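Local coordinates for EreC (Klebsiella pneumoniae, PDB 6XCQ), which probably confers macrolide resistance by hydrolysing the lactone ring ester of erythromycin and related antibiotics, at residues T38-Q43 with C426-G431. The protein carries 1 engineered substitution. Residues are numbered along the deposited sequence; the frame is centred on the assembly and turned at random.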
loop_
_atom_site.group_PDB
_atom_site.type_symbol
_atom_site.label_atom_id
_atom_site.label_comp_id
_atom_site.label_asym_id
_atom_site.label_seq_id
_atom_site.Cartn_x
_atom_site.Cartn_y
_atom_site.Cartn_z
ATOM N N THR A 38 15.563 20.508 2.920
ATOM C CA THR A 38 14.742 20.284 4.099
ATOM C C THR A 38 13.892 19.017 4.004
ATOM O O THR A 38 13.156 18.717 4.950
ATOM C CB THR A 38 13.849 21.508 4.370
ATOM O OG1 THR A 38 12.837 21.637 3.362
ATOM C CG2 THR A 38 14.701 22.787 4.401
ATOM N N LEU A 39 14.012 18.243 2.916
ATOM C CA LEU A 39 13.102 17.114 2.703
ATOM C C LEU A 39 13.141 16.126 3.864
ATOM O O LEU A 39 12.103 15.579 4.258
ATOM C CB LEU A 39 13.439 16.394 1.401
ATOM C CG LEU A 39 12.625 15.125 1.101
ATOM C CD1 LEU A 39 11.207 15.471 0.676
ATOM C CD2 LEU A 39 13.304 14.274 0.035
ATOM N N LEU A 40 14.320 15.886 4.435
ATOM C CA LEU A 40 14.431 14.901 5.499
ATOM C C LEU A 40 14.235 15.511 6.878
ATOM O O LEU A 40 14.528 14.858 7.883
ATOM C CB LEU A 40 15.780 14.185 5.413
ATOM C CG LEU A 40 16.030 13.519 4.055
ATOM C CD1 LEU A 40 17.441 12.961 3.986
ATOM C CD2 LEU A 40 14.987 12.437 3.742
ATOM N N GLN A 41 13.726 16.738 6.950
ATOM C CA GLN A 41 13.496 17.421 8.221
ATOM C C GLN A 41 12.070 17.950 8.242
ATOM O O GLN A 41 11.835 19.153 8.063
ATOM C CB GLN A 41 14.540 18.521 8.432
ATOM C CG GLN A 41 15.961 17.969 8.286
ATOM C CD GLN A 41 17.025 18.954 8.697
ATOM O OE1 GLN A 41 16.817 19.758 9.601
ATOM N NE2 GLN A 41 18.181 18.898 8.032
ATOM N N PRO A 42 11.087 17.071 8.482
ATOM C CA PRO A 42 9.678 17.490 8.403
ATOM C C PRO A 42 9.315 18.649 9.318
ATOM O O PRO A 42 8.387 19.403 9.003
ATOM C CB PRO A 42 8.915 16.217 8.802
ATOM C CG PRO A 42 9.871 15.093 8.604
ATOM C CD PRO A 42 11.229 15.653 8.855
ATOM N N GLN A 43 10.000 18.796 10.450
ATOM C CA GLN A 43 9.728 19.881 11.380
ATOM C C GLN A 43 10.269 21.226 10.911
ATOM O O GLN A 43 9.776 22.261 11.369
ATOM C CB GLN A 43 10.312 19.547 12.749
ATOM C CG GLN A 43 9.352 18.776 13.629
ATOM C CD GLN A 43 8.875 17.484 12.984
ATOM O OE1 GLN A 43 7.705 17.357 12.603
ATOM N NE2 GLN A 43 9.775 16.512 12.873
ATOM N N CYS A 426 14.528 11.782 -4.597
ATOM C CA CYS A 426 15.731 10.977 -4.432
ATOM C C CYS A 426 16.510 11.469 -3.219
ATOM O O CYS A 426 16.869 12.648 -3.150
ATOM C CB CYS A 426 16.583 11.030 -5.703
ATOM S SG CYS A 426 18.061 9.976 -5.612
ATOM N N VAL A 427 16.739 10.580 -2.253
ATOM C CA VAL A 427 17.417 10.922 -1.002
ATOM C C VAL A 427 18.853 10.401 -1.061
ATOM O O VAL A 427 19.179 9.584 -1.934
ATOM C CB VAL A 427 16.647 10.365 0.209
ATOM C CG1 VAL A 427 15.205 10.922 0.231
ATOM C CG2 VAL A 427 16.644 8.827 0.184
ATOM N N PRO A 428 19.755 10.855 -0.184
ATOM C CA PRO A 428 21.171 10.492 -0.354
ATOM C C PRO A 428 21.501 9.058 0.023
ATOM O O PRO A 428 22.506 8.522 -0.465
ATOM C CB PRO A 428 21.901 11.488 0.567
ATOM C CG PRO A 428 20.971 12.650 0.697
ATOM C CD PRO A 428 19.595 12.010 0.722
ATOM N N SER A 429 20.708 8.423 0.878
ATOM C CA SER A 429 21.060 7.120 1.424
ATOM C C SER A 429 19.770 6.439 1.846
ATOM O O SER A 429 18.732 7.091 1.987
ATOM C CB SER A 429 22.021 7.260 2.615
ATOM O OG SER A 429 21.435 8.105 3.599
ATOM N N ALA A 430 19.836 5.115 2.055
ATOM C CA ALA A 430 18.630 4.340 2.404
ATOM C C ALA A 430 18.971 3.337 3.508
ATOM O O ALA A 430 19.186 2.152 3.255
ATOM C CB ALA A 430 18.041 3.637 1.171
ATOM N N GLY A 431 18.996 3.812 4.750
ATOM C CA GLY A 431 19.317 2.962 5.875
ATOM C C GLY A 431 18.086 2.296 6.477
ATOM O O GLY A 431 16.979 2.826 6.415
#
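Leu39 holds its CG anti to the backbone N (chi1 176°), whereas Leu40 swings its CG beside the N and anti to the carbonyl carbon (chi1 -56°); from these different starts both leucines carry their CD2 methyls to one branch of Val427. That branch, CG1, meets Leu40 CD2 at 3.8 Å and Leu39 CD2 at 3.9 Å. Leu39 crosses the valine at about a right angle, while Leu40 comes in on a slant. The other methyl of Leu40 has a separate partner: CD1 reaches out to the CD corner of the Pro428 ring, 4.0 Å away. The leucines hold the two central positions of a type I beta turn from Thr38 to Gln41, closed by Gln41 N to Thr38 O at 2.9 Å. The turn follows edge strand 33-36 of the mixed sheet, and Val427 ends strand 423-427, two places in; strand 392-396 lies between those two strands in the sheet, and its Ser392 touches both leucines, Val427 and Pro428. Helix 73-90 also packs here, Ala78 against Leu39 and Phe75 against Val427, while Ser81 OG hydrogen-bonds the carbonyl oxygen of Leu39.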